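Local coordinates for protein tyrosyl-DNA phosphodiesterase 2 (Danio rerio, PDB 4F1H) that belongs to the endonuclease/exonuclease/phosphatase family, with a DNase I-like fold, and is seen with DNA and a magnesium ion bound, at residues W9-L14 with V38-L43; D15-A20 with C234-S239; A150-L155 with R204-F209; Y185-K190 with S239-I244. All coordinates share one frame; numbering follows the deposited sequence.

Overall arrangement
Three of the four contacts are buried, and interaction 2 lies at the surface. Interactions 1 and 4 both reach the six-stranded sheet, through neighbouring strands 4-10 and 243-249; interactions 3 and 4 share the other sheet, through strands 202-211 and 187-188, so that interaction 4 spans the two. All three buried contacts reach the bound DNA, but paired backbones dominate interactions 1 and 3, whereas interaction 4 adds ring packing and water bridges to a single backbone bond. Asn10, Asp152, Asp206 and His241 connect them by hydrogen bonds. Out on the loops, interaction 2 relies on a salt bridge; its 234-239 loop runs on into 239-244, and Ser239 is hydrogen-bonded to Asn10 of interaction 1.

Interaction 1. Residues W9-L14 with V38-L43; sequences WNVDGL and VFLQEL
Trp9 and Asn10 pair in parallel with Leu40 and Gln41, through backbone bonds from Trp9 N to Phe39 O (2.9 Å), Gln41 N to Trp9 O (3.0 Å) and Val11 N to Gln41 O. Beyond this pair both chains turn, and Glu42 fills the corner. Its backbone O accepts from Gly13 N, while its side chain, extended beyond CG, crosses Leu14 at about a right angle and offers the anti lone pair of OE1 to Leu14 N at 3.2 Å. The same OE1 lies 3.1 Å from Asp12 OD1, with the carboxylate planes 83° apart; the nearest atom of the Glu42 side chain is about 3 Å from a bound magnesium ion. Asn10, CG anti to its backbone N (chi1 176°), brings OD1 against Glu42 CB and closes an Asx turn on Asp12 N (2.9 Å), while ND2 bonds to Asp152. On the face carrying Trp9 and Leu40, Leu40 CD2 touches Trp9 CB and also Val11 CG1, 3.8 Å away. The pair forms the two strands of a beta-alpha-beta unit: Leu26 of its helix 19-33 packs on Trp9 and Val11, and strand 69-75 pairs with the other edge of strand 37-43.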
# COMPACT_ATOMS: atom_id res chain seq x y z
N TRP B 9 -9.48 18.63 -8.73
CA TRP B 9 -10.89 18.44 -8.31
C TRP B 9 -11.62 17.50 -9.25
O TRP B 9 -11.66 17.72 -10.47
CB TRP B 9 -11.59 19.79 -8.30
CG TRP B 9 -12.72 19.94 -7.32
CD1 TRP B 9 -13.52 18.96 -6.77
CD2 TRP B 9 -13.15 21.18 -6.74
NE1 TRP B 9 -14.45 19.54 -5.90
CE2 TRP B 9 -14.25 20.90 -5.90
CE3 TRP B 9 -12.74 22.51 -6.92
CZ2 TRP B 9 -14.92 21.89 -5.16
CZ3 TRP B 9 -13.44 23.52 -6.18
CH2 TRP B 9 -14.50 23.19 -5.32
N ASN B 10 -12.26 16.47 -8.69
CA ASN B 10 -13.22 15.68 -9.46
C ASN B 10 -14.55 16.43 -9.35
O ASN B 10 -15.13 16.56 -8.26
CB ASN B 10 -13.30 14.25 -8.85
CG ASN B 10 -14.35 13.39 -9.52
OD1 ASN B 10 -15.38 13.89 -9.96
ND2 ASN B 10 -14.11 12.09 -9.57
N VAL B 11 -15.04 16.92 -10.51
CA VAL B 11 -16.21 17.80 -10.57
C VAL B 11 -17.53 17.08 -10.58
O VAL B 11 -18.59 17.72 -10.57
CB VAL B 11 -16.12 18.80 -11.76
CG1 VAL B 11 -14.77 19.54 -11.69
CG2 VAL B 11 -16.26 18.06 -13.14
N ASP B 12 -17.49 15.74 -10.62
CA ASP B 12 -18.71 14.92 -10.56
C ASP B 12 -19.67 15.28 -11.71
O ASP B 12 -20.87 15.48 -11.50
CB ASP B 12 -19.43 15.04 -9.22
CG ASP B 12 -20.44 13.93 -8.99
OD1 ASP B 12 -20.51 12.97 -9.80
OD2 ASP B 12 -21.16 13.99 -7.97
N GLY B 13 -19.15 15.28 -12.93
CA GLY B 13 -19.96 15.51 -14.11
C GLY B 13 -21.02 14.46 -14.38
O GLY B 13 -21.94 14.71 -15.16
N LEU B 14 -20.88 13.27 -13.79
CA LEU B 14 -21.92 12.23 -13.92
C LEU B 14 -23.18 12.55 -13.10
O LEU B 14 -24.24 11.95 -13.31
CB LEU B 14 -21.35 10.87 -13.52
CG LEU B 14 -20.29 10.39 -14.54
CD1 LEU B 14 -19.61 9.06 -14.10
CD2 LEU B 14 -20.84 10.27 -15.98
N VAL B 38 -4.81 23.68 -13.15
CA VAL B 38 -5.98 23.00 -12.60
C VAL B 38 -6.01 21.60 -13.21
O VAL B 38 -5.88 21.45 -14.42
CB VAL B 38 -7.29 23.70 -12.96
CG1 VAL B 38 -8.44 23.13 -12.13
CG2 VAL B 38 -7.18 25.22 -12.73
N PHE B 39 -6.18 20.60 -12.35
CA PHE B 39 -6.30 19.21 -12.79
C PHE B 39 -7.73 18.80 -12.45
O PHE B 39 -8.14 18.85 -11.27
CB PHE B 39 -5.35 18.31 -11.95
CG PHE B 39 -3.90 18.68 -12.00
CD1 PHE B 39 -3.36 19.60 -11.12
CD2 PHE B 39 -3.04 18.04 -12.89
CE1 PHE B 39 -1.98 19.91 -11.13
CE2 PHE B 39 -1.65 18.34 -12.90
CZ PHE B 39 -1.11 19.24 -12.00
N LEU B 40 -8.52 18.42 -13.46
CA LEU B 40 -9.94 18.14 -13.23
C LEU B 40 -10.25 16.74 -13.65
O LEU B 40 -9.64 16.20 -14.60
CB LEU B 40 -10.84 19.10 -14.01
CG LEU B 40 -10.71 20.56 -13.58
CD1 LEU B 40 -11.52 21.49 -14.50
CD2 LEU B 40 -11.15 20.73 -12.15
N GLN B 41 -11.18 16.13 -12.93
CA GLN B 41 -11.65 14.80 -13.32
C GLN B 41 -13.16 14.75 -13.46
O GLN B 41 -13.87 15.55 -12.85
CB GLN B 41 -11.12 13.69 -12.36
CG GLN B 41 -9.59 13.73 -12.20
CD GLN B 41 -9.18 14.77 -11.14
OE1 GLN B 41 -9.87 14.95 -10.13
NE2 GLN B 41 -8.08 15.46 -11.38
N GLU B 42 -13.65 13.83 -14.29
CA GLU B 42 -15.08 13.64 -14.52
C GLU B 42 -15.75 14.90 -15.08
O GLU B 42 -16.91 15.21 -14.78
CB GLU B 42 -15.74 13.09 -13.25
CG GLU B 42 -16.88 12.15 -13.53
CD GLU B 42 -17.47 11.58 -12.26
OE1 GLU B 42 -18.63 11.92 -11.99
OE2 GLU B 42 -16.77 10.79 -11.55
N LEU B 43 -15.01 15.58 -15.96
CA LEU B 43 -15.65 16.58 -16.84
C LEU B 43 -16.58 15.85 -17.80
O LEU B 43 -16.34 14.68 -18.14
CB LEU B 43 -14.58 17.27 -17.66
CG LEU B 43 -13.66 18.17 -16.83
CD1 LEU B 43 -12.46 18.54 -17.67
CD2 LEU B 43 -14.40 19.39 -16.43

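Interaction 2. Residues D15-A20 with C234-S239; sequences DTLNLA and CGRYTS
Arg236 reaches from its loop to Asp15, passing Asn18 and Leu17 on the way, a compact example of one long side chain tying two loops together. From CB the chain sets out with CG anti to the carbonyl carbon (chi1 -54°), which takes it past the Asn18 amide: CG lies near Asn18 OD1, and CD comes to 3.3 Å from that same oxygen. Here chi3 bends the chain, at 78°. NE then lies 3.9 Å from Leu17 CD2, the methyl that covers one guanidinium face toward its rim. At the tip the grip is end-on. NH1 and NH2 both donate to Asp15 OD2, each at 2.9 Å, so a single oxygen takes two bonds. It sits in the guanidinium plane, although the carboxylate itself is turned 70° from that plane, and NH1 comes in on the syn lone pair. NH1 has a further acceptor in Asn194 O. Asp15 OD1 meanwhile accepts from Leu17 N at 3.0 Å. Nearer the loop's start, Cys234 SG packs against Asn18 CB. The pattern is a surface salt bridge built on an Asx turn at Asp15, with a type II turn from Thr16 to Leu19 leading into helix 19-33.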
# COMPACT_ATOMS: atom_id res chain seq x y z
N ASP B 15 -23.07 13.49 -12.16
CA ASP B 15 -24.24 13.96 -11.40
C ASP B 15 -24.75 15.19 -12.15
O ASP B 15 -24.12 16.25 -12.10
CB ASP B 15 -23.84 14.32 -9.97
CG ASP B 15 -24.94 15.00 -9.19
OD1 ASP B 15 -26.08 15.08 -9.68
OD2 ASP B 15 -24.67 15.41 -8.04
N THR B 16 -25.86 15.05 -12.85
CA THR B 16 -26.30 16.16 -13.69
C THR B 16 -27.20 17.15 -12.93
O THR B 16 -27.55 18.21 -13.46
CB THR B 16 -27.02 15.67 -14.96
OG1 THR B 16 -28.17 14.92 -14.56
CG2 THR B 16 -26.10 14.75 -15.79
N LEU B 17 -27.55 16.83 -11.69
CA LEU B 17 -28.44 17.72 -10.93
C LEU B 17 -27.73 19.03 -10.58
O LEU B 17 -26.66 19.02 -9.96
CB LEU B 17 -28.96 17.01 -9.68
CG LEU B 17 -29.97 17.80 -8.83
CD1 LEU B 17 -31.21 18.17 -9.67
CD2 LEU B 17 -30.37 16.99 -7.62
N ASN B 18 -28.32 20.16 -10.99
CA ASN B 18 -27.71 21.47 -10.74
C ASN B 18 -26.30 21.54 -11.32
O ASN B 18 -25.44 22.23 -10.78
CB ASN B 18 -27.67 21.80 -9.24
CG ASN B 18 -29.05 21.91 -8.61
OD1 ASN B 18 -29.45 21.05 -7.83
ND2 ASN B 18 -29.78 22.97 -8.95
N LEU B 19 -26.04 20.85 -12.43
CA LEU B 19 -24.67 20.89 -13.00
C LEU B 19 -24.16 22.30 -13.42
O LEU B 19 -23.02 22.66 -13.13
CB LEU B 19 -24.51 19.88 -14.15
CG LEU B 19 -23.06 19.49 -14.44
CD1 LEU B 19 -22.34 18.92 -13.20
CD2 LEU B 19 -23.04 18.47 -15.57
N ALA B 20 -25.01 23.11 -14.06
CA ALA B 20 -24.63 24.48 -14.42
C ALA B 20 -24.33 25.34 -13.18
O ALA B 20 -23.35 26.09 -13.18
CB ALA B 20 -25.70 25.12 -15.29
N CYS B 234 -27.81 26.97 -4.76
CA CYS B 234 -28.76 25.91 -5.10
C CYS B 234 -28.95 24.86 -4.01
O CYS B 234 -29.81 23.98 -4.14
CB CYS B 234 -28.35 25.23 -6.41
SG CYS B 234 -26.80 24.26 -6.28
N GLY B 235 -28.16 24.94 -2.94
CA GLY B 235 -28.33 24.06 -1.79
C GLY B 235 -27.56 22.75 -1.92
O GLY B 235 -27.71 21.85 -1.09
N ARG B 236 -26.73 22.65 -2.96
CA ARG B 236 -25.81 21.51 -3.08
C ARG B 236 -24.36 22.00 -3.09
O ARG B 236 -24.09 23.17 -3.35
CB ARG B 236 -26.09 20.75 -4.36
CG ARG B 236 -27.57 20.33 -4.46
CD ARG B 236 -27.78 19.36 -5.60
NE ARG B 236 -27.36 18.00 -5.28
CZ ARG B 236 -26.61 17.26 -6.08
NH1 ARG B 236 -26.26 16.01 -5.74
NH2 ARG B 236 -26.18 17.77 -7.24
N TYR B 237 -23.44 21.07 -2.83
CA TYR B 237 -22.00 21.33 -2.96
C TYR B 237 -21.58 21.28 -4.42
O TYR B 237 -22.25 20.69 -5.27
CB TYR B 237 -21.19 20.28 -2.15
CG TYR B 237 -21.49 20.37 -0.67
CD1 TYR B 237 -20.90 21.36 0.11
CD2 TYR B 237 -22.40 19.51 -0.07
CE1 TYR B 237 -21.21 21.48 1.46
CE2 TYR B 237 -22.71 19.63 1.29
CZ TYR B 237 -22.10 20.61 2.04
OH TYR B 237 -22.40 20.73 3.39
N THR B 238 -20.43 21.89 -4.70
CA THR B 238 -19.93 21.92 -6.07
C THR B 238 -19.76 20.47 -6.60
O THR B 238 -20.08 20.18 -7.78
CB THR B 238 -18.56 22.65 -6.09
OG1 THR B 238 -18.77 24.03 -5.72
CG2 THR B 238 -17.93 22.60 -7.46
N SER B 239 -19.31 19.58 -5.71
CA SER B 239 -19.10 18.17 -6.06
C SER B 239 -19.28 17.26 -4.87
O SER B 239 -19.34 17.76 -3.75
CB SER B 239 -17.66 18.04 -6.53
OG SER B 239 -17.37 16.74 -6.92

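Interaction 3. Residues A150-L155 with R204-F209; sequences AGDTNL and RFDRIF. With nucleotides of chain A.
Asp152 and Phe205 run alongside each other in the same direction, with carboxylate and ring planes only 24° apart and Asp152 OD1 3.5 Å from Phe205 CB. Against Asp206 the same carboxylate is set obliquely, and Asp206 OD1 rests on Asp152 CB. The Phe205 ring carries Asn154 OD1 over one face, 3.7 Å above its plane and toward the rim, and meets Leu155 O at its edge. Opposite Thr153 the Arg207 chain, stretched from CG to NE, crosses at about a right angle. Its guanidinium is layered, with Leu155 CB over the centre of one face and Arg204 NH2 on the opposite one, while NE and NH2 both hold Arg204 O in the guanidinium plane. Antiparallel pairing underlies all this: Gly151 and Arg207 exchange two backbone bonds, the second from Arg207 N to Gly151 O at 3.1 Å. Beyond the Asp152-Asp206 pair, Thr153 N (2.8 Å) and Thr153 OG1 (2.7 Å) approach Phe205 O from opposite faces of its carbonyl plane. Two turns shape the loop here: Asp152 OD1 accepts from Asn154 N at 3.1 Å, an Asx turn, and Thr153 OG1 accepts from Leu155 N, an ST turn. Asp152 OD2 keeps its bond to Asn10, and Asp206 OD2 is hydrogen-bonded to Thr186 OG1 and His241 ND1. Asn154 then extends to the nucleic acid, ND2 donating to OP3 of DT1 of chain A at 3.1 Å, and also to Leu117 O. Asn154 thus binds the phosphate, and the two turns are consistent with a loop that sets its amide toward the DNA.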
# COMPACT_ATOMS: atom_id res chain seq x y z
N ALA B 150 -1.60 15.03 -10.02
CA ALA B 150 -2.69 15.30 -9.09
C ALA B 150 -3.92 14.71 -9.72
O ALA B 150 -4.20 14.97 -10.89
CB ALA B 150 -2.88 16.82 -8.87
N GLY B 151 -4.65 13.92 -8.97
CA GLY B 151 -5.88 13.37 -9.53
C GLY B 151 -6.72 12.64 -8.52
O GLY B 151 -6.41 12.57 -7.34
N ASP B 152 -7.84 12.12 -9.02
CA ASP B 152 -8.71 11.30 -8.20
C ASP B 152 -8.20 9.89 -8.39
O ASP B 152 -8.50 9.24 -9.40
CB ASP B 152 -10.16 11.42 -8.66
CG ASP B 152 -11.08 10.51 -7.85
OD1 ASP B 152 -10.57 9.77 -6.98
OD2 ASP B 152 -12.29 10.53 -8.13
N THR B 153 -7.39 9.44 -7.43
CA THR B 153 -6.73 8.15 -7.55
C THR B 153 -7.63 7.01 -7.07
O THR B 153 -7.29 5.86 -7.28
CB THR B 153 -5.48 8.11 -6.68
OG1 THR B 153 -5.87 8.09 -5.28
CG2 THR B 153 -4.54 9.27 -6.97
N ASN B 154 -8.75 7.31 -6.37
CA ASN B 154 -9.57 6.27 -5.74
C ASN B 154 -8.79 5.32 -4.83
O ASN B 154 -9.24 4.18 -4.55
CB ASN B 154 -10.36 5.50 -6.81
CG ASN B 154 -11.59 6.24 -7.22
OD1 ASN B 154 -12.46 6.48 -6.38
ND2 ASN B 154 -11.69 6.61 -8.50
N LEU B 155 -7.63 5.77 -4.38
CA LEU B 155 -6.74 4.86 -3.62
C LEU B 155 -7.13 4.69 -2.17
O LEU B 155 -7.65 5.60 -1.50
CB LEU B 155 -5.29 5.38 -3.66
CG LEU B 155 -4.62 5.08 -5.01
CD1 LEU B 155 -3.31 5.89 -5.13
CD2 LEU B 155 -4.43 3.57 -5.32
N ARG B 204 -9.60 9.18 1.35
CA ARG B 204 -8.63 10.13 0.81
C ARG B 204 -8.31 9.71 -0.63
O ARG B 204 -7.27 9.16 -0.92
CB ARG B 204 -7.35 10.18 1.67
CG ARG B 204 -6.40 11.34 1.26
CD ARG B 204 -5.26 11.53 2.27
NE ARG B 204 -4.24 10.47 2.19
CZ ARG B 204 -3.18 10.48 1.40
NH1 ARG B 204 -2.98 11.48 0.53
NH2 ARG B 204 -2.31 9.49 1.45
N PHE B 205 -9.25 9.98 -1.53
CA PHE B 205 -9.16 9.52 -2.93
C PHE B 205 -8.31 10.47 -3.77
O PHE B 205 -7.65 10.05 -4.72
CB PHE B 205 -10.58 9.45 -3.54
CG PHE B 205 -11.41 8.27 -3.07
CD1 PHE B 205 -10.80 7.12 -2.54
CD2 PHE B 205 -12.80 8.31 -3.19
CE1 PHE B 205 -11.61 6.03 -2.13
CE2 PHE B 205 -13.58 7.25 -2.78
CZ PHE B 205 -12.97 6.09 -2.26
N ASP B 206 -8.34 11.76 -3.42
CA ASP B 206 -7.67 12.76 -4.22
C ASP B 206 -6.31 12.98 -3.61
O ASP B 206 -6.20 13.30 -2.41
CB ASP B 206 -8.54 14.01 -4.19
CG ASP B 206 -9.91 13.72 -4.79
OD1 ASP B 206 -10.01 13.67 -6.05
OD2 ASP B 206 -10.87 13.42 -4.03
N ARG B 207 -5.27 12.80 -4.43
CA ARG B 207 -3.90 12.83 -3.96
C ARG B 207 -2.99 13.51 -4.94
O ARG B 207 -3.27 13.54 -6.14
CB ARG B 207 -3.34 11.41 -3.69
CG ARG B 207 -4.24 10.54 -2.78
CD ARG B 207 -3.56 9.21 -2.40
NE ARG B 207 -4.46 8.51 -1.50
CZ ARG B 207 -4.11 7.52 -0.67
NH1 ARG B 207 -2.87 7.05 -0.64
NH2 ARG B 207 -5.05 6.99 0.13
N ILE B 208 -1.90 14.08 -4.42
CA ILE B 208 -0.88 14.76 -5.23
C ILE B 208 0.45 14.08 -4.97
O ILE B 208 0.85 13.92 -3.79
CB ILE B 208 -0.73 16.23 -4.81
CG1 ILE B 208 -2.09 16.93 -4.86
CG2 ILE B 208 0.31 16.94 -5.67
CD1 ILE B 208 -2.07 18.32 -4.18
N PHE B 209 1.14 13.71 -6.05
CA PHE B 209 2.50 13.11 -5.98
C PHE B 209 3.49 14.11 -6.56
O PHE B 209 3.21 14.74 -7.59
CB PHE B 209 2.56 11.77 -6.74
CG PHE B 209 1.60 10.72 -6.21
CD1 PHE B 209 1.32 10.61 -4.85
CD2 PHE B 209 0.95 9.86 -7.10
CE1 PHE B 209 0.42 9.65 -4.37
CE2 PHE B 209 0.07 8.88 -6.64
CZ PHE B 209 -0.21 8.79 -5.27
OP3 DT A 1 -14.53 7.78 -8.90
P DT A 1 -15.05 8.41 -7.64
OP1 DT A 1 -15.71 9.69 -7.79
OP2 DT A 1 -13.95 8.67 -6.65
O5' DT A 1 -15.98 7.31 -6.97
C5' DT A 1 -16.84 7.74 -5.91
C4' DT A 1 -17.65 6.52 -5.50
O4' DT A 1 -18.64 6.33 -6.53
C3' DT A 1 -16.86 5.22 -5.37
O3' DT A 1 -17.49 4.40 -4.36
C2' DT A 1 -17.04 4.56 -6.74
C1' DT A 1 -18.47 5.00 -7.07
N1 DT A 1 -18.78 4.98 -8.53
C2 DT A 1 -19.77 4.12 -8.97
O2 DT A 1 -20.39 3.35 -8.21
N3 DT A 1 -19.98 4.16 -10.32
C4 DT A 1 -19.35 4.96 -11.27
O4 DT A 1 -19.64 4.92 -12.47
C5 DT A 1 -18.32 5.84 -10.72
C7 DT A 1 -17.52 6.73 -11.62
C6 DT A 1 -18.08 5.82 -9.40
O HOH W 1 -8.57 6.46 0.98

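Interaction 4. Residues Y185-K190 with S239-I244; sequences YTWDTK and SDHWGI. With nucleotides of chain A.
Tyr185 O meets the edge of the Trp242 indole, 3.4 Å from its CD1, while the phenol of Tyr185 extends the other way and sets OH beside C4' of DA4 of chain A. Thr186 supplies the main backbone bond, its O accepting from Trp242 N (2.8 Å); its OG1 turns to Asp206. Thr186 and Trp187 form a classic beta bulge facing Cys203 of strand 202-211, and here the two sheets of the DNase I-like sandwich are brought together, since strand 187-188 belongs to one and strand 243-249 to the other. With CG anti to its backbone N (chi1 -169°), Trp187 lays CD1 over one face of His241, 3.5 Å from NE2, an edge-to-face pair with planes 58° apart. Its NE1 donates to Asp240 OD2 (3.0 Å), which lies in the indole plane although NE1 comes from well above the carboxylate. C5' of DT1 of chain A packs against the indole, toward its rim, and CZ3 touches DG2 of chain A. His241 NE2 donates to OP1 of DT1 of chain A (2.8 Å). Asp188 is reached through water: one links its N to Asp240 O, and another donates to OD2 (2.6 Å), itself salt-bridged to Arg202, and accepts from Trp242 NE1.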
# COMPACT_ATOMS: atom_id res chain seq x y z
N TYR B 185 -9.59 13.91 4.47
CA TYR B 185 -10.59 13.19 3.70
C TYR B 185 -11.08 14.07 2.58
O TYR B 185 -11.43 15.25 2.80
CB TYR B 185 -11.78 12.80 4.59
CG TYR B 185 -11.32 12.01 5.76
CD1 TYR B 185 -10.67 10.79 5.58
CD2 TYR B 185 -11.49 12.50 7.06
CE1 TYR B 185 -10.22 10.04 6.68
CE2 TYR B 185 -11.04 11.77 8.15
CZ TYR B 185 -10.41 10.54 7.95
OH TYR B 185 -9.96 9.83 9.05
N THR B 186 -11.11 13.52 1.37
CA THR B 186 -11.51 14.31 0.19
C THR B 186 -12.83 13.83 -0.40
O THR B 186 -13.44 14.49 -1.26
CB THR B 186 -10.42 14.30 -0.92
OG1 THR B 186 -10.35 12.99 -1.52
CG2 THR B 186 -9.02 14.70 -0.40
N TRP B 187 -13.30 12.68 0.07
CA TRP B 187 -14.64 12.19 -0.33
C TRP B 187 -15.26 11.69 0.97
O TRP B 187 -14.81 10.67 1.51
CB TRP B 187 -14.49 11.04 -1.35
CG TRP B 187 -15.78 10.63 -2.02
CD1 TRP B 187 -16.40 11.23 -3.10
CD2 TRP B 187 -16.62 9.56 -1.62
NE1 TRP B 187 -17.57 10.54 -3.41
CE2 TRP B 187 -17.72 9.52 -2.50
CE3 TRP B 187 -16.54 8.60 -0.60
CZ2 TRP B 187 -18.73 8.57 -2.39
CZ3 TRP B 187 -17.54 7.66 -0.49
CH2 TRP B 187 -18.62 7.64 -1.38
N ASP B 188 -16.27 12.39 1.49
CA ASP B 188 -16.71 12.21 2.90
C ASP B 188 -18.21 12.30 2.93
O ASP B 188 -18.79 13.39 2.75
CB ASP B 188 -16.10 13.35 3.70
CG ASP B 188 -16.44 13.30 5.18
OD1 ASP B 188 -17.51 12.80 5.55
OD2 ASP B 188 -15.64 13.84 5.99
N THR B 189 -18.88 11.14 3.07
CA THR B 189 -20.33 11.16 2.93
C THR B 189 -21.04 11.69 4.19
O THR B 189 -22.25 11.94 4.17
CB THR B 189 -20.88 9.78 2.63
OG1 THR B 189 -20.56 8.90 3.72
CG2 THR B 189 -20.29 9.23 1.34
N LYS B 190 -20.31 11.85 5.29
CA LYS B 190 -20.88 12.51 6.47
C LYS B 190 -20.93 14.03 6.31
O LYS B 190 -21.93 14.70 6.64
CB LYS B 190 -20.05 12.14 7.70
CG LYS B 190 -20.67 12.57 9.04
CD LYS B 190 -19.87 11.98 10.21
CE LYS B 190 -20.45 12.38 11.57
NZ LYS B 190 -21.53 11.46 12.02
N SER B 239 -19.31 19.58 -5.71
CA SER B 239 -19.10 18.17 -6.06
C SER B 239 -19.28 17.26 -4.87
O SER B 239 -19.34 17.76 -3.75
CB SER B 239 -17.66 18.04 -6.53
OG SER B 239 -17.37 16.74 -6.92
N ASP B 240 -19.35 15.95 -5.11
CA ASP B 240 -19.28 15.02 -3.98
C ASP B 240 -17.85 14.90 -3.41
O ASP B 240 -17.67 14.33 -2.32
CB ASP B 240 -19.88 13.65 -4.34
CG ASP B 240 -19.13 12.95 -5.47
OD1 ASP B 240 -18.42 13.61 -6.27
OD2 ASP B 240 -19.29 11.71 -5.56
N HIS B 241 -16.86 15.40 -4.15
CA HIS B 241 -15.49 15.50 -3.65
C HIS B 241 -15.19 16.90 -3.18
O HIS B 241 -15.75 17.86 -3.72
CB HIS B 241 -14.48 15.22 -4.78
CG HIS B 241 -14.45 13.80 -5.25
ND1 HIS B 241 -13.35 12.99 -5.07
CD2 HIS B 241 -15.35 13.08 -5.98
CE1 HIS B 241 -13.58 11.81 -5.63
NE2 HIS B 241 -14.79 11.83 -6.17
N TRP B 242 -14.26 17.03 -2.24
CA TRP B 242 -13.67 18.33 -1.94
C TRP B 242 -12.52 18.54 -2.94
O TRP B 242 -11.91 17.56 -3.42
CB TRP B 242 -13.14 18.34 -0.52
CG TRP B 242 -14.15 17.99 0.55
CD1 TRP B 242 -13.91 17.24 1.65
CD2 TRP B 242 -15.51 18.45 0.68
NE1 TRP B 242 -15.02 17.17 2.44
CE2 TRP B 242 -16.02 17.92 1.88
CE3 TRP B 242 -16.34 19.25 -0.10
CZ2 TRP B 242 -17.34 18.15 2.31
CZ3 TRP B 242 -17.64 19.50 0.34
CH2 TRP B 242 -18.11 18.95 1.52
N GLY B 243 -12.25 19.79 -3.31
CA GLY B 243 -11.10 20.07 -4.13
C GLY B 243 -9.85 20.24 -3.28
O GLY B 243 -9.94 20.47 -2.08
N ILE B 244 -8.68 20.10 -3.90
CA ILE B 244 -7.43 20.36 -3.19
C ILE B 244 -6.80 21.61 -3.78
O ILE B 244 -6.62 21.70 -5.00
CB ILE B 244 -6.42 19.22 -3.36
CG1 ILE B 244 -6.95 17.94 -2.70
CG2 ILE B 244 -5.08 19.56 -2.68
CD1 ILE B 244 -6.07 16.70 -2.99
OP3 DT A 1 -14.53 7.78 -8.90
P DT A 1 -15.05 8.41 -7.64
OP1 DT A 1 -15.71 9.69 -7.79
OP2 DT A 1 -13.95 8.67 -6.65
O5' DT A 1 -15.98 7.31 -6.97
C5' DT A 1 -16.84 7.74 -5.91
C4' DT A 1 -17.65 6.52 -5.50
O4' DT A 1 -18.64 6.33 -6.53
C3' DT A 1 -16.86 5.22 -5.37
O3' DT A 1 -17.49 4.40 -4.36
C2' DT A 1 -17.04 4.56 -6.74
C1' DT A 1 -18.47 5.00 -7.07
N1 DT A 1 -18.78 4.98 -8.53
C2 DT A 1 -19.77 4.12 -8.97
O2 DT A 1 -20.39 3.35 -8.21
N3 DT A 1 -19.98 4.16 -10.32
C4 DT A 1 -19.35 4.96 -11.27
O4 DT A 1 -19.64 4.92 -12.47
C5 DT A 1 -18.32 5.84 -10.72
C7 DT A 1 -17.52 6.73 -11.62
C6 DT A 1 -18.08 5.82 -9.40
P DA A 4 -9.78 4.38 5.79
OP1 DA A 4 -8.77 5.11 4.98
OP2 DA A 4 -9.74 2.89 5.74
O5' DA A 4 -9.73 4.82 7.31
C5' DA A 4 -9.77 6.22 7.64
C4' DA A 4 -9.80 6.34 9.14
O4' DA A 4 -11.11 5.93 9.63
C3' DA A 4 -8.79 5.47 9.90
O3' DA A 4 -8.26 6.39 10.83
C2' DA A 4 -9.62 4.37 10.56
C1' DA A 4 -10.92 5.13 10.81
N9 DA A 4 -12.14 4.32 10.89
C8 DA A 4 -12.42 3.14 10.24
N7 DA A 4 -13.63 2.68 10.51
C5 DA A 4 -14.18 3.64 11.36
C6 DA A 4 -15.45 3.72 12.00
N6 DA A 4 -16.42 2.79 11.85
N1 DA A 4 -15.68 4.80 12.79
C2 DA A 4 -14.72 5.72 12.93
N3 DA A 4 -13.49 5.75 12.39
C4 DA A 4 -13.29 4.67 11.60
P DG A 2 -16.70 3.18 -3.70
OP1 DG A 2 -15.25 3.53 -3.63
OP2 DG A 2 -17.15 1.89 -4.33
O5' DG A 2 -17.33 3.10 -2.23
C5' DG A 2 -17.20 4.25 -1.40
C4' DG A 2 -17.13 3.73 0.03
O4' DG A 2 -18.46 3.32 0.44
C3' DG A 2 -16.19 2.56 0.29
O3' DG A 2 -15.45 2.97 1.44
C2' DG A 2 -17.15 1.41 0.62
C1' DG A 2 -18.32 2.17 1.24
N9 DG A 2 -19.61 1.49 1.18
C8 DG A 2 -20.31 1.06 0.04
N7 DG A 2 -21.47 0.49 0.35
C5 DG A 2 -21.51 0.56 1.77
C6 DG A 2 -22.49 0.10 2.70
O6 DG A 2 -23.56 -0.45 2.44
N1 DG A 2 -22.15 0.37 4.03
C2 DG A 2 -20.99 1.02 4.41
N2 DG A 2 -20.80 1.20 5.73
N3 DG A 2 -20.05 1.42 3.55
C4 DG A 2 -20.39 1.18 2.26
O HOH W 2 -16.63 15.13 0.12
O HOH W 3 -14.63 16.12 5.13